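Local coordinates for mannan endo-1,4-beta-mannosidase (Cryptopygus antarcticus, PDB 4OOU), which hydrolyses internal beta-1,4-mannosidic linkages in mannans, galactomannans and glucomannans, releasing mainly mannobiose and longer oligosaccharides as a monomeric family 5 glycoside hydrolase, at residues A[279-284]-A[290-295]; A[196-201]-A[255-260]; A[153-156]-A[162-165]; A[21-26]-A[37-42]; A[227-232]-A[236-241]. All blocks are in the same frame, centred on the assembly; numbering follows the deposited sequence.

How the contacts relate
The five contacts sample different levels of a TIM barrel. Contact 1 is nearest the catalytic centre: Tyr282 and His284 bind substrate, and the side chain of Thr281 is about 7 Å from that of Glu312, the probable nucleophile. Contact 2, about 18 Å away between centres, joins two loops with side chains about 7 and 8 Å from those of substrate-binding Gln187 and Trp243. Contact 5 meets contact 1 at Gly241 O, 3.5 Å from His280 CE1, while Ala228 and Ala232 pack on Ile156 and Val164 of contact 3, about 12 Å away between centres. Contact 4 lies away from the annotated sites but touches contact 5, with Leu23 O 3.5 Å from Leu237 CD1.

Contact 1: residues A[279-284]-A[290-295]; sequences MHTYSH and QNAPFK
The backbones come nearest where Thr281, on the segment that includes barrel strand 277-281, faces Ala292 of the following loop, with 6.9 Å between their CA atoms. That gap is filled chiefly by the side chain of Thr281, whose two branches have separate partners. OG1 stands opposite the backbone N (chi1 -163°), which turns it to the proline side, 3.5 Å from Pro293 CD, with the methyl of Ala292 beside it. Thr281 and the proline side chain reach toward each other, and Thr281 CB also comes to 3.8 Å from Pro293 CD. The other branch, CG2, lies at an oblique angle to the Phe294 ring and is equally close, 3.9 Å, to its CD2 and CE2. A water completes the junction: Phe294 N donates to it over 2.8 Å, and it is 3.3 Å from Thr281 OG1, so that hydroxyl and amide are joined through solvent within a buried contact. In the TIM barrel, Thr281 turns outward to this loop, whereas the residues before and after it are directed to the cleft: His280 ND1 is hydrogen-bonded to Glu181, the probable proton donor/acceptor, and Tyr282 OH to Glu312, the probable nucleophile. Farther down the strand Met279 SD makes a looser apolar approach to Pro293 CG, at 4.4 Å. Behind the loop, Phe294 meets Phe313 edge-to-face and also packs on helix 323-332. The turn carrying the proline is closed by Lys295 N donating to Ala292 O over 2.9 Å.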
# COMPACT_ATOMS: atom_id res chain seq x y z
N MET A 279 6.11 5.47 2.57
CA MET A 279 6.64 5.25 3.91
C MET A 279 5.50 5.24 4.91
O MET A 279 4.44 5.82 4.67
CB MET A 279 7.64 6.34 4.23
CG MET A 279 8.84 6.40 3.28
SD MET A 279 9.69 7.99 3.32
CE MET A 279 11.00 7.67 2.13
N HIS A 280 5.68 4.51 5.98
CA HIS A 280 4.77 4.55 7.13
C HIS A 280 5.49 5.22 8.26
O HIS A 280 6.67 5.11 8.31
CB HIS A 280 4.44 3.15 7.60
CG HIS A 280 3.75 2.32 6.57
ND1 HIS A 280 3.61 0.96 6.70
CD2 HIS A 280 3.18 2.65 5.40
CE1 HIS A 280 2.96 0.49 5.66
NE2 HIS A 280 2.69 1.49 4.85
N THR A 281 4.81 5.87 9.20
CA THR A 281 5.56 6.58 10.24
C THR A 281 4.82 6.70 11.58
O THR A 281 3.65 7.09 11.65
CB THR A 281 6.05 7.96 9.72
OG1 THR A 281 7.09 8.46 10.57
CG2 THR A 281 4.91 8.93 9.61
N TYR A 282 5.56 6.35 12.63
CA TYR A 282 5.07 6.32 13.98
C TYR A 282 6.19 6.78 14.97
O TYR A 282 7.35 6.36 14.88
CB TYR A 282 4.63 4.88 14.32
CG TYR A 282 3.53 4.28 13.45
CD1 TYR A 282 2.19 4.51 13.73
CD2 TYR A 282 3.82 3.47 12.38
CE1 TYR A 282 1.19 3.97 12.94
CE2 TYR A 282 2.81 2.92 11.58
CZ TYR A 282 1.49 3.19 11.87
OH TYR A 282 0.49 2.65 11.09
N SER A 283 5.83 7.64 15.92
CA SER A 283 6.76 8.04 16.97
C SER A 283 7.04 6.90 17.96
O SER A 283 6.28 5.93 18.04
CB SER A 283 6.19 9.25 17.72
OG SER A 283 4.95 8.99 18.36
N HIS A 284 8.14 7.01 18.70
CA HIS A 284 8.43 6.09 19.82
C HIS A 284 8.61 6.90 21.09
O HIS A 284 9.46 7.81 21.16
CB HIS A 284 9.65 5.23 19.49
CG HIS A 284 9.39 4.30 18.34
ND1 HIS A 284 9.70 4.63 17.04
CD2 HIS A 284 8.76 3.10 18.29
CE1 HIS A 284 9.30 3.65 16.23
NE2 HIS A 284 8.72 2.72 16.97
N GLN A 290 14.60 10.84 13.51
CA GLN A 290 15.29 12.07 13.10
C GLN A 290 14.76 12.69 11.81
O GLN A 290 14.42 13.89 11.75
CB GLN A 290 16.79 11.78 12.90
CG GLN A 290 17.69 12.48 13.88
CD GLN A 290 17.42 13.97 13.87
OE1 GLN A 290 17.73 14.65 12.89
NE2 GLN A 290 16.78 14.48 14.93
N ASN A 291 14.71 11.88 10.76
CA ASN A 291 14.38 12.36 9.44
C ASN A 291 13.13 11.64 8.94
O ASN A 291 13.03 11.28 7.77
CB ASN A 291 15.57 12.15 8.51
CG ASN A 291 16.86 12.70 9.11
OD1 ASN A 291 16.93 13.87 9.51
ND2 ASN A 291 17.89 11.84 9.18
N ALA A 292 12.19 11.46 9.86
CA ALA A 292 10.91 10.87 9.56
C ALA A 292 10.06 11.90 8.84
O ALA A 292 10.38 13.09 8.82
CB ALA A 292 10.23 10.37 10.83
N PRO A 293 9.01 11.46 8.18
CA PRO A 293 8.31 12.33 7.23
C PRO A 293 7.73 13.65 7.77
O PRO A 293 7.79 14.66 7.06
CB PRO A 293 7.17 11.44 6.73
CG PRO A 293 7.80 10.12 6.71
CD PRO A 293 8.67 10.06 7.95
N PHE A 294 7.16 13.63 8.99
CA PHE A 294 6.59 14.82 9.60
C PHE A 294 7.67 15.64 10.28
O PHE A 294 7.40 16.73 10.77
CB PHE A 294 5.45 14.50 10.58
CG PHE A 294 4.21 13.97 9.91
CD1 PHE A 294 3.41 14.80 9.15
CD2 PHE A 294 3.85 12.62 10.02
CE1 PHE A 294 2.27 14.29 8.50
CE2 PHE A 294 2.73 12.11 9.37
CZ PHE A 294 1.93 12.95 8.61
N LYS A 295 8.91 15.14 10.26
CA LYS A 295 10.07 15.97 10.65
C LYS A 295 10.65 16.76 9.49
O LYS A 295 11.40 17.69 9.70
CB LYS A 295 11.18 15.10 11.27
CG LYS A 295 11.00 14.86 12.75
CD LYS A 295 11.31 16.14 13.54
CE LYS A 295 11.77 15.88 14.97
NZ LYS A 295 13.14 15.30 15.01
O HOH W 1 7.00 11.68 11.03

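Contact 2: residues A[196-201]-A[255-260]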
# COMPACT_ATOMS: atom_id res chain seq x y z
N TYR A 196 21.00 -5.11 -1.50
CA TYR A 196 20.76 -6.25 -0.59
C TYR A 196 21.38 -6.06 0.81
O TYR A 196 20.97 -6.73 1.76
CB TYR A 196 21.21 -7.59 -1.24
CG TYR A 196 20.73 -7.82 -2.68
CD1 TYR A 196 19.47 -7.37 -3.10
CD2 TYR A 196 21.54 -8.47 -3.63
CE1 TYR A 196 19.04 -7.56 -4.42
CE2 TYR A 196 21.11 -8.67 -4.95
CZ TYR A 196 19.86 -8.21 -5.34
OH TYR A 196 19.39 -8.39 -6.63
N ASP A 197 22.34 -5.15 0.98
CA ASP A 197 22.98 -5.00 2.30
C ASP A 197 22.03 -4.34 3.28
O ASP A 197 21.56 -3.24 3.01
CB ASP A 197 24.27 -4.17 2.20
CG ASP A 197 25.02 -4.08 3.53
OD1 ASP A 197 24.57 -3.36 4.45
OD2 ASP A 197 26.07 -4.73 3.65
N THR A 198 21.75 -4.98 4.41
CA THR A 198 20.77 -4.47 5.37
C THR A 198 21.34 -4.55 6.80
O THR A 198 20.62 -4.72 7.80
CB THR A 198 19.43 -5.24 5.26
OG1 THR A 198 19.58 -6.65 5.51
CG2 THR A 198 18.80 -5.08 3.86
N SER A 199 22.65 -4.38 6.87
CA SER A 199 23.38 -4.62 8.10
C SER A 199 23.09 -3.58 9.14
O SER A 199 23.35 -3.80 10.33
CB SER A 199 24.89 -4.72 7.84
OG SER A 199 25.34 -3.73 6.96
N THR A 200 22.54 -2.45 8.73
CA THR A 200 22.14 -1.42 9.69
C THR A 200 20.76 -1.64 10.31
O THR A 200 20.41 -0.96 11.25
CB THR A 200 22.13 -0.05 9.01
OG1 THR A 200 21.12 -0.07 7.99
CG2 THR A 200 23.50 0.22 8.37
N LEU A 201 19.96 -2.58 9.81
CA LEU A 201 18.52 -2.55 10.10
C LEU A 201 18.16 -3.32 11.35
O LEU A 201 17.26 -2.91 12.11
CB LEU A 201 17.69 -3.03 8.90
CG LEU A 201 18.01 -2.33 7.57
CD1 LEU A 201 16.98 -2.71 6.50
CD2 LEU A 201 18.02 -0.81 7.66
N ARG A 255 19.15 3.82 2.78
CA ARG A 255 19.13 3.19 1.48
C ARG A 255 17.72 3.06 0.95
O ARG A 255 16.83 2.65 1.67
CB ARG A 255 19.77 1.81 1.61
CG ARG A 255 19.84 0.99 0.32
CD ARG A 255 20.90 1.49 -0.64
NE ARG A 255 22.18 1.76 0.02
CZ ARG A 255 22.84 2.92 -0.01
NH1 ARG A 255 22.36 3.97 -0.69
NH2 ARG A 255 23.99 3.03 0.64
N ASN A 256 17.51 3.42 -0.30
CA ASN A 256 16.25 3.16 -1.00
C ASN A 256 16.35 1.77 -1.61
O ASN A 256 16.92 1.60 -2.68
CB ASN A 256 16.00 4.22 -2.09
CG ASN A 256 14.69 4.03 -2.84
OD1 ASN A 256 13.93 3.06 -2.63
ND2 ASN A 256 14.41 4.96 -3.75
N HIS A 257 15.77 0.77 -0.94
CA HIS A 257 15.87 -0.60 -1.41
C HIS A 257 14.93 -0.98 -2.52
O HIS A 257 15.01 -2.10 -3.00
CB HIS A 257 15.66 -1.59 -0.27
CG HIS A 257 16.86 -1.76 0.58
ND1 HIS A 257 17.09 -1.00 1.71
CD2 HIS A 257 17.92 -2.59 0.47
CE1 HIS A 257 18.23 -1.36 2.26
NE2 HIS A 257 18.76 -2.33 1.53
N TYR A 258 14.04 -0.07 -2.95
CA TYR A 258 12.97 -0.42 -3.89
C TYR A 258 12.96 0.42 -5.17
O TYR A 258 11.98 0.39 -5.94
CB TYR A 258 11.62 -0.36 -3.17
CG TYR A 258 11.57 -1.20 -1.88
CD1 TYR A 258 11.96 -0.66 -0.68
CD2 TYR A 258 11.12 -2.50 -1.87
CE1 TYR A 258 11.90 -1.39 0.49
CE2 TYR A 258 11.06 -3.24 -0.71
CZ TYR A 258 11.46 -2.67 0.48
OH TYR A 258 11.42 -3.39 1.67
N LYS A 259 14.05 1.14 -5.43
CA LYS A 259 14.23 1.84 -6.72
C LYS A 259 14.24 0.88 -7.90
O LYS A 259 14.66 -0.26 -7.77
CB LYS A 259 15.49 2.76 -6.75
CG LYS A 259 16.83 2.25 -6.20
CD LYS A 259 17.76 3.46 -6.00
CE LYS A 259 19.22 3.12 -5.67
NZ LYS A 259 19.53 2.99 -4.21
N ASP A 260 13.74 1.34 -9.04
CA ASP A 260 13.79 0.54 -10.27
C ASP A 260 15.05 -0.36 -10.34
O ASP A 260 14.91 -1.58 -10.33
CB ASP A 260 13.71 1.43 -11.51
CG ASP A 260 12.34 2.12 -11.68
OD1 ASP A 260 11.60 2.38 -10.69
OD2 ASP A 260 12.03 2.41 -12.86
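His257 presents its imidazole edge-on to Asp197, and this orientation sets the one hydrogen bond between the segments. The carbonyl oxygen Asp197 O lies only 2° out of the ring plane and accepts a hydrogen bond from His257 NE2, 3.3 Å long with an N-H...O angle of 154°. The match is one-sided: seen from the acceptor, the nitrogen stands 48° above the carbonyl plane, a geometry consistent with a modest rather than a strong bond. Thr198 meets the same ring obliquely through its methyl, CG2, which is 3.6 Å from His257 NE2. With OG1 between the backbone N and the carbonyl carbon, the threonine keeps its polar branch for its own loop, where OG1 is hydrogen-bonded to Gly189 N, and leaves the methyl for the histidine. One face of the imidazole is covered from within its own segment by Arg255 CG, 3.4 Å above the plane and displaced toward the rim. A weak hydrogen bond between ND1 and Thr247 OG1 gives the ring a second polar hold and probably limits its rotation.

Both backbones are shaped by Asx turns. Asp197 OD1 is gripped twice, by Ser199 OG at 2.7 Å and by Ser199 N, and Asn256 OD1 accepts from Tyr258 N at 3.1 Å. The carbonyl and the imidazole are therefore offered from locally braced turns. The arrangement is a loop-to-loop junction above the strands of a TIM barrel, joining the loop after strand 179-180 to that after strand 238-241, which contribute Gln187 and Trp243 respectively to substrate binding.

Contact 3: residues A[153-156]-A[162-165]; sequences NSYI and PMVN
Tyr155 and Met163 belong to the same helix, 149-167, and meet eight residues apart because each side chain leans along the helix toward the other. From CB, the tyrosine places CG opposite the backbone N (chi1 170°), which carries the ring toward the C-terminal end of the helix. Along the ring, CE1 is the first atom to near the methionine, 4.3 Å from Met163 CE. At the tip OH comes to 4.0 Å from the same methyl, which lies oblique to the ring; the two side chains cross at about a right angle. The hydroxyl has its polar partner elsewhere, in a hydrogen bond to His85 NE2, and the ring also meets Phe132 and His85.

Met163 makes its half of the approach by bending. Its chain is extended about the CB-CG bond, then chi3 of -102° turns CE to the phenol. Met163 also packs on Leu109 and Ile110 of helix 109-122.

A second meeting is nearer the helix backbone: Pro162 CD is 3.9 Å from Ile156 O. The proline nitrogen makes no bond to the preceding turn, and the helix is kinked there. Ile156 O also has a weak hydrogen bond with Thr161 OG1. This is a proline-kinked helix, and its place in the fold is the connection of a beta-alpha-beta crossover, between the parallel neighbouring strands 126-133 and 173-177 of the TIM barrel.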
# COMPACT_ATOMS: atom_id res chain seq x y z
N ASN A 153 4.82 -18.61 -9.57
CA ASN A 153 4.09 -18.60 -10.81
C ASN A 153 2.69 -19.22 -10.68
O ASN A 153 1.79 -18.84 -11.43
CB ASN A 153 4.86 -19.29 -11.95
CG ASN A 153 6.00 -18.43 -12.48
OD1 ASN A 153 5.80 -17.30 -12.95
ND2 ASN A 153 7.22 -18.98 -12.43
N SER A 154 2.50 -20.14 -9.74
CA SER A 154 1.17 -20.69 -9.59
C SER A 154 0.32 -19.57 -9.03
O SER A 154 -0.82 -19.38 -9.47
CB SER A 154 1.13 -21.94 -8.70
OG SER A 154 1.75 -21.73 -7.47
N TYR A 155 0.90 -18.81 -8.09
CA TYR A 155 0.17 -17.66 -7.53
C TYR A 155 -0.21 -16.72 -8.65
O TYR A 155 -1.37 -16.35 -8.82
CB TYR A 155 0.95 -16.91 -6.46
CG TYR A 155 0.26 -15.60 -6.08
CD1 TYR A 155 -0.98 -15.59 -5.44
CD2 TYR A 155 0.85 -14.36 -6.36
CE1 TYR A 155 -1.62 -14.40 -5.10
CE2 TYR A 155 0.21 -13.17 -6.04
CZ TYR A 155 -1.02 -13.19 -5.40
OH TYR A 155 -1.64 -12.00 -5.08
N ILE A 156 0.78 -16.36 -9.43
CA ILE A 156 0.59 -15.43 -10.51
C ILE A 156 -0.50 -15.89 -11.46
O ILE A 156 -1.41 -15.13 -11.78
CB ILE A 156 1.92 -15.17 -11.25
CG1 ILE A 156 2.84 -14.34 -10.33
CG2 ILE A 156 1.68 -14.43 -12.57
CD1 ILE A 156 4.31 -14.33 -10.67
N PRO A 162 -5.56 -13.42 -13.11
CA PRO A 162 -7.02 -13.33 -13.23
C PRO A 162 -7.66 -12.21 -12.39
O PRO A 162 -8.67 -11.61 -12.82
CB PRO A 162 -7.52 -14.71 -12.79
CG PRO A 162 -6.32 -15.55 -12.52
CD PRO A 162 -5.09 -14.80 -12.92
N MET A 163 -7.10 -11.94 -11.22
CA MET A 163 -7.57 -10.80 -10.42
C MET A 163 -7.32 -9.46 -11.14
O MET A 163 -8.18 -8.60 -11.20
CB MET A 163 -6.87 -10.76 -9.06
CG MET A 163 -7.33 -11.78 -8.05
SD MET A 163 -6.41 -11.46 -6.53
CE MET A 163 -5.25 -12.78 -6.72
N VAL A 164 -6.13 -9.31 -11.71
CA VAL A 164 -5.80 -8.09 -12.40
C VAL A 164 -6.72 -7.89 -13.59
O VAL A 164 -7.16 -6.77 -13.86
CB VAL A 164 -4.34 -8.06 -12.90
CG1 VAL A 164 -4.02 -6.67 -13.46
CG2 VAL A 164 -3.36 -8.41 -11.77
N ASN A 165 -7.00 -8.97 -14.32
CA ASN A 165 -7.71 -8.82 -15.59
C ASN A 165 -9.17 -8.47 -15.37
O ASN A 165 -9.77 -7.72 -16.15
CB ASN A 165 -7.53 -10.05 -16.48
CG ASN A 165 -6.24 -9.98 -17.27
OD1 ASN A 165 -5.99 -8.98 -17.94
ND2 ASN A 165 -5.39 -11.01 -17.16

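Contact 4: residues A[21-26]-A[37-42]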
# COMPACT_ATOMS: atom_id res chain seq x y z
N GLU A 21 -10.93 7.67 -17.28
CA GLU A 21 -9.75 8.13 -16.55
C GLU A 21 -9.45 7.29 -15.31
O GLU A 21 -10.36 6.94 -14.54
CB GLU A 21 -9.91 9.60 -16.18
CG GLU A 21 -9.66 10.55 -17.33
CD GLU A 21 -8.22 10.45 -17.79
OE1 GLU A 21 -7.32 10.57 -16.91
OE2 GLU A 21 -8.00 10.19 -19.01
N PHE A 22 -8.17 6.96 -15.13
CA PHE A 22 -7.67 6.30 -13.94
C PHE A 22 -6.67 7.21 -13.29
O PHE A 22 -6.24 8.17 -13.89
CB PHE A 22 -7.00 4.97 -14.29
CG PHE A 22 -7.91 4.02 -15.02
CD1 PHE A 22 -8.09 4.12 -16.41
CD2 PHE A 22 -8.61 3.04 -14.32
CE1 PHE A 22 -8.95 3.25 -17.09
CE2 PHE A 22 -9.48 2.19 -14.98
CZ PHE A 22 -9.64 2.29 -16.37
N LEU A 23 -6.34 6.92 -12.04
CA LEU A 23 -5.25 7.62 -11.34
C LEU A 23 -3.94 7.23 -11.99
O LEU A 23 -3.69 6.04 -12.13
CB LEU A 23 -5.24 7.18 -9.86
CG LEU A 23 -4.84 8.10 -8.71
CD1 LEU A 23 -3.64 7.55 -7.94
CD2 LEU A 23 -4.65 9.53 -9.12
N LYS A 24 -3.13 8.20 -12.40
CA LYS A 24 -1.80 7.94 -12.97
C LYS A 24 -0.77 8.46 -11.99
O LYS A 24 -1.13 9.13 -11.02
CB LYS A 24 -1.60 8.63 -14.33
CG LYS A 24 -2.87 8.69 -15.18
CD LYS A 24 -2.66 9.37 -16.53
CE LYS A 24 -2.61 8.35 -17.68
NZ LYS A 24 -2.54 9.02 -19.01
N ALA A 25 0.49 8.09 -12.21
CA ALA A 25 1.62 8.63 -11.51
C ALA A 25 2.59 9.08 -12.56
O ALA A 25 2.95 8.30 -13.41
CB ALA A 25 2.28 7.57 -10.64
N SER A 26 3.04 10.33 -12.46
CA SER A 26 3.95 10.95 -13.42
C SER A 26 4.84 11.97 -12.71
O SER A 26 4.37 12.84 -11.97
CB SER A 26 3.15 11.59 -14.60
OG SER A 26 3.88 12.61 -15.28
N VAL A 37 -3.22 15.16 -7.94
CA VAL A 37 -4.09 14.82 -6.80
C VAL A 37 -3.30 14.27 -5.64
O VAL A 37 -2.28 13.63 -5.82
CB VAL A 37 -5.31 13.89 -7.12
CG1 VAL A 37 -5.29 13.30 -8.52
CG2 VAL A 37 -5.50 12.81 -6.06
N PHE A 38 -3.80 14.59 -4.45
CA PHE A 38 -3.25 14.17 -3.17
C PHE A 38 -4.18 13.10 -2.61
O PHE A 38 -5.41 13.27 -2.69
CB PHE A 38 -3.22 15.40 -2.27
CG PHE A 38 -2.71 15.14 -0.89
CD1 PHE A 38 -1.37 15.23 -0.62
CD2 PHE A 38 -3.57 14.86 0.13
CE1 PHE A 38 -0.88 15.01 0.65
CE2 PHE A 38 -3.10 14.65 1.41
CZ PHE A 38 -1.75 14.73 1.68
N LEU A 39 -3.62 12.01 -2.07
CA LEU A 39 -4.47 10.93 -1.56
C LEU A 39 -4.75 11.10 -0.04
O LEU A 39 -3.92 10.81 0.83
CB LEU A 39 -3.91 9.55 -1.90
CG LEU A 39 -3.86 9.25 -3.41
CD1 LEU A 39 -3.33 7.85 -3.74
CD2 LEU A 39 -5.23 9.46 -4.06
N SER A 40 -5.95 11.59 0.25
CA SER A 40 -6.32 11.87 1.63
C SER A 40 -7.34 10.86 2.11
O SER A 40 -8.37 10.66 1.46
CB SER A 40 -6.87 13.27 1.75
OG SER A 40 -6.99 13.58 3.12
N GLY A 41 -7.09 10.25 3.26
CA GLY A 41 -7.90 9.15 3.70
C GLY A 41 -7.29 8.26 4.74
O GLY A 41 -6.45 8.69 5.52
N VAL A 42 -7.73 7.01 4.75
CA VAL A 42 -7.42 6.09 5.84
C VAL A 42 -7.06 4.69 5.36
O VAL A 42 -7.38 4.27 4.22
CB VAL A 42 -8.64 5.93 6.77
CG1 VAL A 42 -9.26 7.28 7.05
CG2 VAL A 42 -9.70 5.04 6.15
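Backbone hydrogen bonds with Asn336 and Ala338 hold Leu39 in its strand, and its side chain reaches Leu23; the contact itself is wholly apolar. Leu23 divides its isobutyl group between two partners. Its CD2 methyl lies 3.9 Å from Val37 CG1, the two side chains meeting at a slant, while CD1 points to Leu39 and stands 4.2 Å from Leu39 CD1. Val37 and Leu39, two residues apart on an extended chain, both project to the leucine, and the fork of Leu23 fits across the pair. Its torsions (chi1 -147°, chi2 -120°) are both off the staggered values, as is chi1 of Val37 at 9°, so the exact methyl positions deserve some caution.

The segments are not paired with each other. Strand 29-32 runs antiparallel to both 24-26 and 35-43, forming an up-and-down meander in which Phe30 touches Leu23 and Leu39 alike. Strand 35-43 then continues as a parallel strand of the TIM barrel, beside 79-86 and 337-340. The hairpin packs against Leu237, near where the chain enters strand 238-241.

Contact 5: residues A[227-232]-A[236-241]; sequences SAIHNA and ALVTVG
The imidazole of His230 meets Ala236 at its edge: Ala236 O lies near the ring plane, 3.2 Å from CE1. The neighbouring ring nitrogen, ND1, is 3.4 Å from this oxygen, but the angle is too poor for a hydrogen bond. Val238 comes up to the ring obliquely, through CG2, which is 3.7 Å from both CE1 and NE2 of His230. The other ring nitrogen, NE2, is hydrogen-bonded to Ile273 O in the next connection of the barrel.

Ile229, one residue earlier on helix 215-232, supplies the apolar half. Its CG2 is set opposite the backbone N while CG1 sits beside that N (chi1 -60°), and this directs CG2 to the strand. There it meets Ala236 CB at 3.8 Å and, tip to tip, Val238 CG2 at 4.2 Å. One valine methyl is thus shared by an aliphatic chain and an aromatic ring. Only three residues separate the segments, and this short connection leaves the CA atoms of His230 and Ala236 6.1 Å apart. The chain passes directly from an outer helix into strand 238-241 of the TIM barrel, and Trp176 of the adjacent strand 173-177 packs on both Ile229 and Ala236.

As a main-chain carbonyl, Ile273 O can only accept, so NE2 probably carries the hydrogen. That bond and the carbonyl of Ala236 would tend to set the ring's rotation, and the oxygen beside CE1 probably gains a weak electrostatic attraction to its polarised C-H.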
# COMPACT_ATOMS: atom_id res chain seq x y z
N SER A 227 5.75 -7.33 -12.10
CA SER A 227 5.91 -7.53 -13.51
C SER A 227 4.60 -8.04 -14.06
O SER A 227 4.18 -7.62 -15.14
CB SER A 227 7.05 -8.47 -13.86
OG SER A 227 7.03 -8.67 -15.28
N ALA A 228 3.95 -8.94 -13.32
CA ALA A 228 2.82 -9.67 -13.86
C ALA A 228 1.54 -8.84 -13.81
O ALA A 228 0.64 -8.95 -14.69
CB ALA A 228 2.67 -11.00 -13.15
N ILE A 229 1.44 -8.01 -12.78
CA ILE A 229 0.38 -6.99 -12.75
C ILE A 229 0.50 -6.05 -13.96
O ILE A 229 -0.48 -5.80 -14.68
CB ILE A 229 0.45 -6.13 -11.47
CG1 ILE A 229 0.29 -7.01 -10.22
CG2 ILE A 229 -0.63 -5.05 -11.53
CD1 ILE A 229 0.54 -6.32 -8.90
N HIS A 230 1.69 -5.50 -14.17
CA HIS A 230 1.90 -4.64 -15.32
C HIS A 230 1.64 -5.41 -16.61
O HIS A 230 1.00 -4.88 -17.49
CB HIS A 230 3.32 -4.04 -15.32
CG HIS A 230 3.58 -3.07 -14.19
ND1 HIS A 230 2.80 -1.96 -13.97
CD2 HIS A 230 4.56 -3.04 -13.25
CE1 HIS A 230 3.28 -1.29 -12.93
NE2 HIS A 230 4.36 -1.92 -12.48
N ASN A 231 2.10 -6.66 -16.71
CA ASN A 231 1.82 -7.49 -17.91
C ASN A 231 0.32 -7.49 -18.24
O ASN A 231 -0.08 -7.37 -19.39
CB ASN A 231 2.30 -8.96 -17.76
CG ASN A 231 3.83 -9.11 -17.83
OD1 ASN A 231 4.40 -10.01 -17.21
ND2 ASN A 231 4.50 -8.23 -18.55
N ALA A 232 -0.50 -7.63 -17.21
CA ALA A 232 -1.93 -7.78 -17.38
C ALA A 232 -2.64 -6.44 -17.56
O ALA A 232 -3.60 -6.35 -18.32
CB ALA A 232 -2.50 -8.55 -16.17
N ALA A 236 -1.65 0.02 -14.59
CA ALA A 236 -1.77 -0.23 -13.15
C ALA A 236 -0.59 0.33 -12.32
O ALA A 236 0.59 0.35 -12.74
CB ALA A 236 -1.98 -1.72 -12.87
N LEU A 237 -0.95 0.79 -11.13
CA LEU A 237 -0.03 1.45 -10.24
C LEU A 237 0.37 0.47 -9.16
O LEU A 237 -0.48 -0.17 -8.54
CB LEU A 237 -0.68 2.70 -9.64
CG LEU A 237 -0.94 3.90 -10.56
CD1 LEU A 237 -1.37 5.05 -9.67
CD2 LEU A 237 0.27 4.29 -11.41
N VAL A 238 1.66 0.33 -8.92
CA VAL A 238 2.09 -0.62 -7.92
C VAL A 238 2.92 0.10 -6.90
O VAL A 238 3.67 1.03 -7.27
CB VAL A 238 2.87 -1.76 -8.51
CG1 VAL A 238 3.19 -2.77 -7.42
CG2 VAL A 238 2.03 -2.44 -9.60
N THR A 239 2.77 -0.31 -5.63
CA THR A 239 3.57 0.20 -4.54
C THR A 239 3.97 -0.92 -3.60
O THR A 239 3.61 -2.08 -3.75
CB THR A 239 2.80 1.30 -3.77
OG1 THR A 239 3.66 2.06 -2.91
CG2 THR A 239 1.72 0.71 -2.92
N VAL A 240 4.76 -0.50 -2.63
CA VAL A 240 5.19 -1.28 -1.52
C VAL A 240 5.26 -0.25 -0.37
O VAL A 240 5.75 0.86 -0.56
CB VAL A 240 6.58 -1.87 -1.78
CG1 VAL A 240 7.17 -2.47 -0.52
CG2 VAL A 240 6.49 -2.91 -2.88
N GLY A 241 4.74 -0.62 0.80
CA GLY A 241 4.67 0.31 1.94
C GLY A 241 5.68 -0.09 3.01
O GLY A 241 5.45 -1.03 3.77